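Local coordinates for protein putative alpha-galactosidase (Bacteroides fragilis, PDB 4NZJ) that probably hydrolyses terminal, non-reducing alpha-D-galactose residues from alpha-galactosides such as galactose oligosaccharides, galactomannans and galactolipids, at residues 182-187 with 218-223. Residues are numbered along the deposited sequence; the frame is centred on the assembly and turned at random.
Sequences GIYSDA and KYDYCN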
loop_
_atom_site.group_PDB
_atom_site.type_symbol
_atom_site.label_atom_id
_atom_site.label_comp_id
_atom_site.label_asym_id
_atom_site.label_seq_id
_atom_site.Cartn_x
_atom_site.Cartn_y
_atom_site.Cartn_z
ATOM N N GLY A 182 -0.676 10.247 -7.055
ATOM C CA GLY A 182 -2.085 10.194 -6.704
ATOM C C GLY A 182 -2.686 11.578 -6.540
ATOM O O GLY A 182 -1.991 12.538 -6.186
ATOM N N ILE A 183 -3.986 11.675 -6.812
ATOM C CA ILE A 183 -4.712 12.919 -6.659
ATOM C C ILE A 183 -6.039 12.594 -5.987
ATOM O O ILE A 183 -6.371 11.427 -5.791
ATOM C CB ILE A 183 -4.889 13.648 -8.016
ATOM C CG1 ILE A 183 -5.053 15.163 -7.816
ATOM C CG2 ILE A 183 -6.037 13.060 -8.827
ATOM C CD1 ILE A 183 -4.615 15.965 -9.017
ATOM N N TYR A 184 -6.767 13.637 -5.617
ATOM C CA TYR A 184 -7.940 13.504 -4.779
ATOM C C TYR A 184 -9.111 14.267 -5.373
ATOM O O TYR A 184 -8.964 15.406 -5.818
ATOM C CB TYR A 184 -7.617 14.059 -3.388
ATOM C CG TYR A 184 -8.805 14.212 -2.467
ATOM C CD1 TYR A 184 -9.613 15.333 -2.532
ATOM C CD2 TYR A 184 -9.124 13.229 -1.532
ATOM C CE1 TYR A 184 -10.707 15.479 -1.698
ATOM C CE2 TYR A 184 -10.219 13.363 -0.692
ATOM C CZ TYR A 184 -11.007 14.495 -0.779
ATOM O OH TYR A 184 -12.102 14.656 0.044
ATOM N N SER A 185 -10.287 13.652 -5.358
ATOM C CA SER A 185 -11.517 14.389 -5.588
ATOM C C SER A 185 -12.640 13.748 -4.781
ATOM O O SER A 185 -12.388 12.922 -3.894
ATOM C CB SER A 185 -11.862 14.459 -7.069
ATOM O OG SER A 185 -12.934 15.370 -7.284
ATOM N N ASP A 186 -13.871 14.153 -5.062
ATOM C CA ASP A 186 -15.018 13.764 -4.253
ATOM C C ASP A 186 -16.226 13.638 -5.171
ATOM O O ASP A 186 -16.377 14.428 -6.118
ATOM C CB ASP A 186 -15.247 14.848 -3.195
ATOM C CG ASP A 186 -16.251 14.456 -2.138
ATOM O OD1 ASP A 186 -17.460 14.427 -2.448
ATOM O OD2 ASP A 186 -15.828 14.221 -0.983
ATOM N N ALA A 187 -17.091 12.670 -4.869
ATOM C CA ALA A 187 -18.296 12.395 -5.660
ATOM C C ALA A 187 -19.453 13.327 -5.303
ATOM O O ALA A 187 -20.584 12.887 -5.059
ATOM C CB ALA A 187 -18.712 10.945 -5.482
ATOM N N LYS A 218 -7.983 9.023 -5.480
ATOM C CA LYS A 218 -8.749 8.790 -4.266
ATOM C C LYS A 218 -10.050 9.571 -4.404
ATOM O O LYS A 218 -10.029 10.789 -4.596
ATOM C CB LYS A 218 -7.967 9.254 -3.034
ATOM C CG LYS A 218 -8.763 9.169 -1.739
ATOM C CD LYS A 218 -7.962 9.663 -0.548
ATOM C CE LYS A 218 -8.868 9.953 0.644
ATOM N NZ LYS A 218 -8.145 10.734 1.686
ATOM N N TYR A 219 -11.176 8.876 -4.294
ATOM C CA TYR A 219 -12.475 9.470 -4.580
ATOM C C TYR A 219 -13.365 9.381 -3.344
ATOM O O TYR A 219 -13.883 8.321 -2.997
ATOM C CB TYR A 219 -13.099 8.781 -5.791
ATOM C CG TYR A 219 -14.114 9.600 -6.569
ATOM C CD1 TYR A 219 -13.869 10.937 -6.893
ATOM C CD2 TYR A 219 -15.302 9.026 -7.027
ATOM C CE1 TYR A 219 -14.783 11.676 -7.621
ATOM C CE2 TYR A 219 -16.221 9.760 -7.764
ATOM C CZ TYR A 219 -15.956 11.087 -8.060
ATOM O OH TYR A 219 -16.861 11.824 -8.797
ATOM N N ASP A 220 -13.509 10.523 -2.685
ATOM C CA ASP A 220 -14.167 10.644 -1.390
ATOM C C ASP A 220 -15.673 10.824 -1.573
ATOM O O ASP A 220 -16.140 11.134 -2.673
ATOM C CB ASP A 220 -13.573 11.864 -0.675
ATOM C CG ASP A 220 -13.543 11.728 0.827
ATOM O OD1 ASP A 220 -14.297 10.914 1.400
ATOM O OD2 ASP A 220 -12.733 12.466 1.437
ATOM N N TYR A 221 -16.425 10.641 -0.492
ATOM C CA TYR A 221 -17.881 10.638 -0.570
ATOM C C TYR A 221 -18.546 11.709 0.294
ATOM O O TYR A 221 -19.742 11.621 0.578
ATOM C CB TYR A 221 -18.440 9.237 -0.241
ATOM C CG TYR A 221 -19.803 9.026 -0.847
ATOM C CD1 TYR A 221 -19.971 9.030 -2.228
ATOM C CD2 TYR A 221 -20.933 8.864 -0.049
ATOM C CE1 TYR A 221 -21.217 8.868 -2.799
ATOM C CE2 TYR A 221 -22.182 8.704 -0.613
ATOM C CZ TYR A 221 -22.320 8.710 -1.988
ATOM O OH TYR A 221 -23.557 8.572 -2.558
ATOM N N CYS A 222 -17.804 12.741 0.696
ATOM C CA CYS A 222 -18.412 13.848 1.441
ATOM C C CYS A 222 -19.465 14.573 0.614
ATOM O O CYS A 222 -19.330 14.707 -0.607
ATOM C CB CYS A 222 -17.362 14.854 1.913
ATOM S SG CYS A 222 -16.402 14.274 3.325
ATOM N N ASN A 223 -20.516 15.030 1.287
ATOM C CA ASN A 223 -21.569 15.840 0.669
ATOM C C ASN A 223 -22.408 15.124 -0.379
ATOM O O ASN A 223 -23.139 15.769 -1.131
ATOM C CB ASN A 223 -20.973 17.124 0.077
ATOM C CG ASN A 223 -20.234 17.942 1.112
ATOM O OD1 ASN A 223 -20.782 18.245 2.169
ATOM N ND2 ASN A 223 -18.984 18.289 0.826
#
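Asp220 OD2 is gripped by two partners: Tyr184 OH donates to it across the strand pair at 2.7 Å, and a bound glycerol, probably from the crystallisation liquor, supplies a second hydrogen bond. The phenol arrives on the anti side of the carboxylate, 22° out of its plane, and ring and carboxylate stand almost perpendicular. The other oxygen, OD1, accepts from Tyr221 N just along the chain, so both ends of the carboxylate are held. Tyr184 reaches this far because CG lies anti to its backbone N (chi1 170°), which sends the ring forward along the strand direction, towards Asp220. At the ring's edge runs the extended chain of Lys218, with its CD 3.9 Å from Tyr184 CD2; its NZ goes on to a salt bridge with Asp142 and also meets the glycerol. Farther along the same face, Asp186 turns its carboxylate toward the loop after the second strand, where OD2 takes a weak bond from Cys222 N at 3.0 Å. The disulfide of Cys222 with Cys192 ties that loop to the one following Asp186.

The backbones form a parallel ladder. Lys218 N bonds Ile183 O, Ser185 N bonds Lys218 O, and Asp220 N meets Ser185 O at 2.9 Å; Ala187 N extends the pattern to Asp220 O at 2.8 Å. On the opposite face the CB of Ser185 rests against the Tyr219 ring, while its OG bonds Ser198. The Tyr219 ring has Ala187 N over one face, toward the rim, while Ala187 CB touches Tyr219 CE2 at 3.6 Å.

These are adjacent strands of the TIM barrel, joined through helix 202-212 in a beta-alpha-beta crossover. The Asp220 face looks to the glycerol at the C-terminal mouth, where such barrels carry their active sites; Tyr219 packs outward on helices 202-212 and 228-243, and strand 250-254 flanks 216-220.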